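Local coordinates for Crov588 (Cafeteriavirus, PDB 6NYR), which is of unknown function but folds as a circular leucine-rich-repeat solenoid built from FNIP repeats, a shape that would suit protein binding, at residues Y4-T9 with L28-I33; E16-L21 with E40-E45. All coordinates share one frame; numbering follows the deposited sequence.

Contact 1: residues Y4-T9 with L28-I33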
ATOM      1  N   TYR A   4       6.957  17.160  17.569  1.00 88.66           N
ATOM      2  CA  TYR A   4       7.266  17.370  16.157  1.00 86.09           C
ATOM      3  C   TYR A   4       8.291  16.298  15.770  1.00 86.99           C
ATOM      4  O   TYR A   4       8.937  15.693  16.635  1.00 91.08           O
ATOM      5  CB  TYR A   4       7.777  18.787  15.842  1.00 83.34           C
ATOM      6  CG  TYR A   4       9.185  19.079  16.242  1.00 83.34           C
ATOM      7  CD1 TYR A   4      10.245  18.676  15.442  1.00 83.08           C
ATOM      8  CD2 TYR A   4       9.464  19.788  17.397  1.00 84.53           C
ATOM      9  CE1 TYR A   4      11.547  18.941  15.799  1.00 83.98           C
ATOM     10  CE2 TYR A   4      10.766  20.065  17.762  1.00 85.91           C
ATOM     11  CZ  TYR A   4      11.803  19.638  16.958  1.00 85.49           C
ATOM     12  OH  TYR A   4      13.105  19.910  17.313  1.00 85.30           O
ATOM     13  N   THR A   5       8.456  16.068  14.464  1.00 81.79           N
ATOM     14  CA  THR A   5       9.380  15.046  13.986  1.00 78.90           C
ATOM     15  C   THR A   5      10.147  15.471  12.740  1.00 77.01           C
ATOM     16  O   THR A   5       9.584  16.085  11.834  1.00 74.20           O
ATOM     17  CB  THR A   5       8.627  13.735  13.672  1.00 76.84           C
ATOM     18  OG1 THR A   5       7.879  13.897  12.457  1.00 75.88           O
ATOM     19  CG2 THR A   5       7.668  13.369  14.799  1.00 77.05           C
ATOM     20  N   ILE A   6      11.434  15.115  12.697  1.00 77.37           N
ATOM     21  CA  ILE A   6      12.330  15.458  11.591  1.00 76.07           C
ATOM     22  C   ILE A   6      12.656  14.188  10.811  1.00 79.44           C
ATOM     23  O   ILE A   6      13.034  13.166  11.401  1.00 83.82           O
ATOM     24  CB  ILE A   6      13.623  16.133  12.089  1.00 76.49           C
ATOM     25  CG1 ILE A   6      13.325  17.532  12.619  1.00 77.31           C
ATOM     26  CG2 ILE A   6      14.676  16.158  10.989  1.00 74.75           C
ATOM     27  CD1 ILE A   6      14.532  18.232  13.233  1.00 78.38           C
ATOM     28  N   LYS A   7      12.484  14.248   9.483  1.00 80.42           N
ATOM     29  CA  LYS A   7      12.811  13.133   8.582  1.00 85.06           C
ATOM     30  C   LYS A   7      13.542  13.680   7.364  1.00 90.56           C
ATOM     31  O   LYS A   7      12.955  14.469   6.618  1.00 95.57           O
ATOM     32  CB  LYS A   7      11.562  12.353   8.207  1.00 85.27           C
ATOM     33  CG  LYS A   7      11.787  10.978   7.591  1.00 88.08           C
ATOM     34  CD  LYS A   7      11.508  10.929   6.098  1.00 90.19           C
ATOM     35  CE  LYS A   7      12.013   9.627   5.486  1.00 91.44           C
ATOM     36  NZ  LYS A   7      10.873   8.864   4.886  1.00 89.73           N
ATOM     37  N   GLU A   8      14.784  13.237   7.120  1.00 88.70           N
ATOM     38  CA  GLU A   8      15.559  13.764   5.993  1.00 85.28           C
ATOM     39  C   GLU A   8      15.670  15.277   6.074  1.00 81.75           C
ATOM     40  O   GLU A   8      16.324  15.795   6.984  1.00 79.02           O
ATOM     41  CB  GLU A   8      14.960  13.258   4.658  1.00 85.98           C
ATOM     42  CG  GLU A   8      15.203  11.764   4.452  1.00 89.85           C
ATOM     43  CD  GLU A   8      14.420  11.164   3.287  1.00 94.58           C
ATOM     44  OE1 GLU A   8      13.392  11.754   2.886  1.00 95.19           O
ATOM     45  OE2 GLU A   8      14.809  10.070   2.800  1.00 96.71           O
ATOM     46  N   THR A   9      15.083  15.981   5.128  1.00 81.35           N
ATOM     47  CA  THR A   9      15.061  17.438   5.151  1.00 81.91           C
ATOM     48  C   THR A   9      13.765  18.037   5.681  1.00 79.40           C
ATOM     49  O   THR A   9      13.715  19.236   5.979  1.00 78.58           O
ATOM     50  CB  THR A   9      15.379  18.042   3.776  1.00 82.19           C
ATOM     51  OG1 THR A   9      14.344  17.650   2.864  1.00 78.42           O
ATOM     52  CG2 THR A   9      16.736  17.575   3.257  1.00 84.64           C
ATOM     53  N   LEU A  28      14.273  25.558  14.018  1.00 88.26           N
ATOM     54  CA  LEU A  28      13.983  25.694  12.598  1.00 88.54           C
ATOM     55  C   LEU A  28      15.186  26.144  11.782  1.00 92.74           C
ATOM     56  O   LEU A  28      15.129  26.095  10.549  1.00 94.94           O
ATOM     57  CB  LEU A  28      12.827  26.677  12.401  1.00 86.10           C
ATOM     58  CG  LEU A  28      11.504  26.264  13.053  1.00 85.53           C
ATOM     59  CD1 LEU A  28      10.482  27.391  12.978  1.00 83.75           C
ATOM     60  CD2 LEU A  28      10.957  24.994  12.410  1.00 84.32           C
ATOM     61  N   SER A  29      16.266  26.574  12.430  1.00 92.48           N
ATOM     62  CA  SER A  29      17.475  26.980  11.723  1.00 91.06           C
ATOM     63  C   SER A  29      18.425  25.819  11.437  1.00 89.98           C
ATOM     64  O   SER A  29      19.514  26.049  10.900  1.00 92.26           O
ATOM     65  CB  SER A  29      18.217  28.057  12.525  1.00 91.27           C
ATOM     66  OG  SER A  29      17.387  29.178  12.760  1.00 91.17           O
ATOM     67  N   ASN A  30      18.047  24.589  11.770  1.00 87.74           N
ATOM     68  CA  ASN A  30      18.891  23.420  11.530  1.00 89.66           C
ATOM     69  C   ASN A  30      19.211  23.311  10.044  1.00 91.30           C
ATOM     70  O   ASN A  30      18.293  23.128   9.233  1.00 87.18           O
ATOM     71  CB  ASN A  30      18.159  22.181  12.046  1.00 88.66           C
ATOM     72  CG  ASN A  30      18.925  20.901  11.810  1.00 89.59           C
ATOM     73  OD1 ASN A  30      20.025  20.913  11.260  1.00 91.44           O
ATOM     74  ND2 ASN A  30      18.355  19.783  12.246  1.00 88.40           N
ATOM     75  N   PRO A  31      20.483  23.405   9.643  1.00 97.95           N
ATOM     76  CA  PRO A  31      20.790  23.543   8.211  1.00 99.58           C
ATOM     77  C   PRO A  31      20.479  22.335   7.338  1.00102.69           C
ATOM     78  O   PRO A  31      20.701  22.421   6.123  1.00103.90           O
ATOM     79  CB  PRO A  31      22.307  23.826   8.196  1.00100.74           C
ATOM     80  CG  PRO A  31      22.631  24.325   9.566  1.00101.61           C
ATOM     81  CD  PRO A  31      21.681  23.592  10.488  1.00101.08           C
ATOM     82  N   LYS A  32      20.001  21.213   7.871  1.00103.75           N
ATOM     83  CA  LYS A  32      19.687  20.065   7.027  1.00102.50           C
ATOM     84  C   LYS A  32      18.203  19.959   6.681  1.00 96.60           C
ATOM     85  O   LYS A  32      17.815  19.016   5.987  1.00 93.91           O
ATOM     86  CB  LYS A  32      20.167  18.760   7.670  1.00105.78           C
ATOM     87  CG  LYS A  32      20.556  17.660   6.643  1.00107.50           C
ATOM     88  CD  LYS A  32      21.485  18.188   5.531  1.00108.66           C
ATOM     89  CE  LYS A  32      22.563  17.180   5.130  1.00108.46           C
ATOM     90  NZ  LYS A  32      22.432  16.708   3.718  1.00106.40           N
ATOM     91  N   ILE A  33      17.361  20.884   7.145  1.00 94.20           N
ATOM     92  CA  ILE A  33      15.931  20.846   6.846  1.00 92.49           C
ATOM     93  C   ILE A  33      15.633  21.874   5.764  1.00 89.51           C
ATOM     94  O   ILE A  33      16.034  23.042   5.870  1.00 90.73           O
ATOM     95  CB  ILE A  33      15.069  21.095   8.098  1.00 91.52           C
ATOM     96  CG1 ILE A  33      15.269  22.508   8.648  1.00 91.68           C
ATOM     97  CG2 ILE A  33      15.375  20.043   9.165  1.00 91.01           C
ATOM     98  CD1 ILE A  33      14.354  22.830   9.835  1.00 90.85           C
TER
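Strand 5-7 runs into a bend at Glu8, whose positive phi (56°) turns the chain so that Thr9 comes up beside Ile33, the two CA atoms 3.9 Å apart. Across from it, residues 30-33 form a type I beta turn, closed by the backbone bond from Ile33 N to Asn30 O (3.2 Å). No hydrogen bond joins the two segments; at their ends the backbones meet through a CA-H...O contact from Thr9 CA to Lys32 O at 3.3 Å. CG2 of Thr9 touches the same oxygen, also 3.3 Å from Lys32 O. Threonine suits this place because its beta-branch sets that methyl directly on CB, anti to the carbonyl carbon and turned to Lys32 O.

In this circular leucine-rich-repeat protein, strand 5-7 is an outermost strand, antiparallel to strand 10-12, while the turn leads into strand 35-37, the next strand along. Thr9 itself makes a backbone hydrogen bond with Asp34, just after the turn. Ile6 points toward the turn, and its CG2 meets CG2 of the buried Ile33 at 4.3 Å, methyl to methyl. The other branch of Ile6, extended through chi2 (175°), brings CD1 to 4.2 Å from Asn30 ND2. Pro31 suits the second position of the turn, where its ring fixes phi, and Asn30 OD1 accepts a weak, nearly straight bond from Lys32 N (3.4 Å, 167°).

Contact 2: residues E16-L21 with E40-E45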
ATOM      1  N   GLU A  16      -1.705  18.169  15.799  1.00 75.24           N
ATOM      2  CA  GLU A  16      -2.432  18.917  16.814  1.00 74.21           C
ATOM      3  C   GLU A  16      -1.633  20.121  17.296  1.00 71.48           C
ATOM      4  O   GLU A  16      -2.074  20.832  18.214  1.00 67.88           O
ATOM      5  CB  GLU A  16      -2.753  18.001  18.002  1.00 78.09           C
ATOM      6  CG  GLU A  16      -3.496  16.733  17.621  1.00 78.75           C
ATOM      7  CD  GLU A  16      -4.927  16.994  17.203  1.00 80.90           C
ATOM      8  OE1 GLU A  16      -5.630  17.747  17.914  1.00 81.06           O
ATOM      9  OE2 GLU A  16      -5.352  16.449  16.159  1.00 81.88           O
ATOM     10  N   PHE A  17      -0.483  20.386  16.669  1.00 73.43           N
ATOM     11  CA  PHE A  17       0.439  21.411  17.140  1.00 76.77           C
ATOM     12  C   PHE A  17      -0.106  22.786  16.774  1.00 79.74           C
ATOM     13  O   PHE A  17      -0.321  23.086  15.596  1.00 82.06           O
ATOM     14  CB  PHE A  17       1.823  21.207  16.520  1.00 76.49           C
ATOM     15  CG  PHE A  17       2.809  22.307  16.842  1.00 77.67           C
ATOM     16  CD1 PHE A  17       3.700  22.179  17.896  1.00 77.46           C
ATOM     17  CD2 PHE A  17       2.844  23.469  16.083  1.00 78.69           C
ATOM     18  CE1 PHE A  17       4.602  23.190  18.188  1.00 77.76           C
ATOM     19  CE2 PHE A  17       3.740  24.482  16.375  1.00 79.06           C
ATOM     20  CZ  PHE A  17       4.620  24.341  17.428  1.00 77.76           C
ATOM     21  N   ASN A  18      -0.343  23.615  17.786  1.00 78.15           N
ATOM     22  CA  ASN A  18      -0.849  24.969  17.614  1.00 77.12           C
ATOM     23  C   ASN A  18      -0.216  25.812  18.726  1.00 77.34           C
ATOM     24  O   ASN A  18      -0.866  26.243  19.677  1.00 77.31           O
ATOM     25  CB  ASN A  18      -2.376  25.036  17.659  1.00 77.92           C
ATOM     26  CG  ASN A  18      -2.905  26.391  17.230  1.00 78.26           C
ATOM     27  OD1 ASN A  18      -2.179  27.199  16.643  1.00 76.29           O
ATOM     28  ND2 ASN A  18      -4.171  26.650  17.528  1.00 81.33           N
ATOM     29  N   ASP A  19       1.086  26.057  18.603  1.00 77.24           N
ATOM     30  CA  ASP A  19       1.822  26.881  19.544  1.00 76.61           C
ATOM     31  C   ASP A  19       2.597  27.964  18.808  1.00 74.37           C
ATOM     32  O   ASP A  19       3.101  27.727  17.702  1.00 72.74           O
ATOM     33  CB  ASP A  19       2.807  26.022  20.359  1.00 78.98           C
ATOM     34  CG  ASP A  19       2.139  25.274  21.490  1.00 79.24           C
ATOM     35  OD1 ASP A  19       1.122  25.772  22.019  1.00 79.02           O
ATOM     36  OD2 ASP A  19       2.638  24.188  21.856  1.00 80.27           O
ATOM     37  N   PRO A  20       2.717  29.155  19.395  1.00 74.17           N
ATOM     38  CA  PRO A  20       3.524  30.205  18.759  1.00 74.87           C
ATOM     39  C   PRO A  20       4.948  29.735  18.509  1.00 78.87           C
ATOM     40  O   PRO A  20       5.495  28.909  19.245  1.00 80.86           O
ATOM     41  CB  PRO A  20       3.482  31.357  19.770  1.00 76.24           C
ATOM     42  CG  PRO A  20       2.213  31.132  20.546  1.00 76.62           C
ATOM     43  CD  PRO A  20       2.049  29.630  20.626  1.00 74.86           C
ATOM     44  N   LEU A  21       5.550  30.277  17.454  1.00 80.41           N
ATOM     45  CA  LEU A  21       6.854  29.825  16.989  1.00 82.52           C
ATOM     46  C   LEU A  21       8.017  30.632  17.550  1.00 85.30           C
ATOM     47  O   LEU A  21       9.168  30.363  17.184  1.00 85.14           O
ATOM     48  CB  LEU A  21       6.909  29.884  15.459  1.00 81.10           C
ATOM     49  CG  LEU A  21       5.863  29.081  14.694  1.00 79.66           C
ATOM     50  CD1 LEU A  21       6.010  29.324  13.196  1.00 78.55           C
ATOM     51  CD2 LEU A  21       5.986  27.605  15.018  1.00 80.04           C
ATOM     52  N   GLU A  40      -3.199  20.198  10.852  1.00 69.26           N
ATOM     53  CA  GLU A  40      -4.573  20.680  10.871  1.00 67.02           C
ATOM     54  C   GLU A  40      -4.724  21.880  11.796  1.00 65.73           C
ATOM     55  O   GLU A  40      -5.288  22.909  11.410  1.00 64.90           O
ATOM     56  CB  GLU A  40      -5.511  19.556  11.320  1.00 68.85           C
ATOM     57  CG  GLU A  40      -6.984  19.810  11.041  1.00 68.72           C
ATOM     58  CD  GLU A  40      -7.881  18.676  11.510  1.00 70.28           C
ATOM     59  OE1 GLU A  40      -7.448  17.880  12.372  1.00 70.73           O
ATOM     60  OE2 GLU A  40      -9.026  18.580  11.016  1.00 70.77           O
ATOM     61  N   LYS A  41      -4.207  21.775  13.017  1.00 65.93           N
ATOM     62  CA  LYS A  41      -4.564  22.715  14.069  1.00 67.77           C
ATOM     63  C   LYS A  41      -3.713  23.975  14.097  1.00 69.17           C
ATOM     64  O   LYS A  41      -4.106  24.946  14.756  1.00 71.82           O
ATOM     65  CB  LYS A  41      -4.478  22.020  15.435  1.00 67.59           C
ATOM     66  CG  LYS A  41      -5.528  20.936  15.651  1.00 69.62           C
ATOM     67  CD  LYS A  41      -6.921  21.538  15.793  1.00 73.79           C
ATOM     68  CE  LYS A  41      -7.959  20.480  16.151  1.00 77.71           C
ATOM     69  NZ  LYS A  41      -9.304  21.078  16.400  1.00 79.25           N
ATOM     70  N   PHE A  42      -2.566  23.995  13.420  1.00 70.11           N
ATOM     71  CA  PHE A  42      -1.684  25.150  13.518  1.00 71.45           C
ATOM     72  C   PHE A  42      -2.361  26.395  12.954  1.00 68.81           C
ATOM     73  O   PHE A  42      -2.830  26.407  11.812  1.00 68.56           O
ATOM     74  CB  PHE A  42      -0.369  24.893  12.778  1.00 71.70           C
ATOM     75  CG  PHE A  42       0.554  26.077  12.771  1.00 71.29           C
ATOM     76  CD1 PHE A  42       1.260  26.426  13.910  1.00 71.40           C
ATOM     77  CD2 PHE A  42       0.713  26.842  11.628  1.00 72.03           C
ATOM     78  CE1 PHE A  42       2.107  27.520  13.911  1.00 73.10           C
ATOM     79  CE2 PHE A  42       1.561  27.934  11.622  1.00 73.66           C
ATOM     80  CZ  PHE A  42       2.258  28.273  12.765  1.00 73.52           C
ATOM     81  N   ASN A  43      -2.401  27.456  13.766  1.00 68.04           N
ATOM     82  CA  ASN A  43      -2.986  28.732  13.367  1.00 65.92           C
ATOM     83  C   ASN A  43      -2.301  29.841  14.172  1.00 67.60           C
ATOM     84  O   ASN A  43      -2.868  30.442  15.085  1.00 68.46           O
ATOM     85  CB  ASN A  43      -4.503  28.731  13.574  1.00 65.62           C
ATOM     86  CG  ASN A  43      -5.187  29.907  12.906  1.00 63.57           C
ATOM     87  OD1 ASN A  43      -4.647  30.508  11.979  1.00 63.42           O
ATOM     88  ND2 ASN A  43      -6.381  30.241  13.374  1.00 62.36           N
ATOM     89  N   GLN A  44      -1.049  30.128  13.820  1.00 68.38           N
ATOM     90  CA  GLN A  44      -0.264  31.158  14.487  1.00 72.21           C
ATOM     91  C   GLN A  44       0.510  31.944  13.434  1.00 70.13           C
ATOM     92  O   GLN A  44       0.749  31.459  12.323  1.00 69.86           O
ATOM     93  CB  GLN A  44       0.704  30.553  15.513  1.00 75.39           C
ATOM     94  CG  GLN A  44       0.034  29.736  16.611  1.00 76.09           C
ATOM     95  CD  GLN A  44      -0.836  30.565  17.531  1.00 77.90           C
ATOM     96  OE1 GLN A  44      -0.621  31.766  17.694  1.00 78.61           O
ATOM     97  NE2 GLN A  44      -1.831  29.925  18.136  1.00 77.27           N
ATOM     98  N   GLU A  45       0.901  33.167  13.793  1.00 68.05           N
ATOM     99  CA  GLU A  45       1.697  33.999  12.899  1.00 70.20           C
ATOM    100  C   GLU A  45       2.952  33.257  12.455  1.00 68.53           C
ATOM    101  O   GLU A  45       3.521  32.455  13.201  1.00 69.83           O
ATOM    102  CB  GLU A  45       2.096  35.302  13.597  1.00 74.06           C
ATOM    103  CG  GLU A  45       0.939  36.165  14.069  1.00 75.33           C
ATOM    104  CD  GLU A  45       0.204  36.836  12.926  1.00 75.00           C
ATOM    105  OE1 GLU A  45       0.840  37.105  11.884  1.00 75.33           O
ATOM    106  OE2 GLU A  45      -1.011  37.087  13.066  1.00 74.94           O
TER
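Asn18 OD1 is the polar centre of this contact, gripped by two donors from 40-45: Asn43 N at 2.9 Å and Gln44 NE2 at 3.1 Å. Both approach from above the plane of the Asn18 carbonyl, and both N-H...O angles are 152°. The Asn18 side chain, with CG anti to its own N (chi1 -170°), reaches across to the neighbouring loop, while Gln44 bends at chi2 and crosses it at about a right angle. Gln44 is long enough to fold back in this way, so its amide keeps OD1 almost in its own plane.

The two loops run in nearly the same direction, 13° apart, as successive coils of a leucine-rich-repeat solenoid do, and each carries the same Phe-Asn pair. The Asn step recurs: Asn43 OD1 accepts from Asn66 N in the next coil, so asparagine ties loop to loop.

On the buried side of the loops, away from the Asn18 amide, the rings of Phe17 and Phe42 extend together in one direction, with CD1 of Phe42 at the edge of the Phe17 ring, 4.0 Å from Phe17 CD2. Leu21 crosses Phe42 at about a right angle, its CD1 3.9 Å from Phe42 CZ. Gln44 N sits over the centre of the Phe42 ring. At the exposed end, the aliphatic stem of Lys41 runs alongside Glu16, CG 3.9 Å from Glu16 OE1, while Lys41 NZ forms a long, weak ion pair with Glu64.

Contacts 1 and 2 sit on the same side of the ring, their centres 18 Å apart and their nearest atoms about 5 Å apart without touching. Their segments alternate along the chain: 4-9, 16-21, 28-33, then 40-45. Strand 10-12 joins 4-9 to 16-21, helix 25-28 leads into 28-33, and strand 35-37 connects that turn to 40-45. Contact 1 packs the edge strand at the N-terminal end against the turn before strand 35-37, whereas contact 2, farther from the chain's centre, joins neighbouring coils through hydrogen bonds and packed rings in the loops that follow strands 10-12 and 35-37.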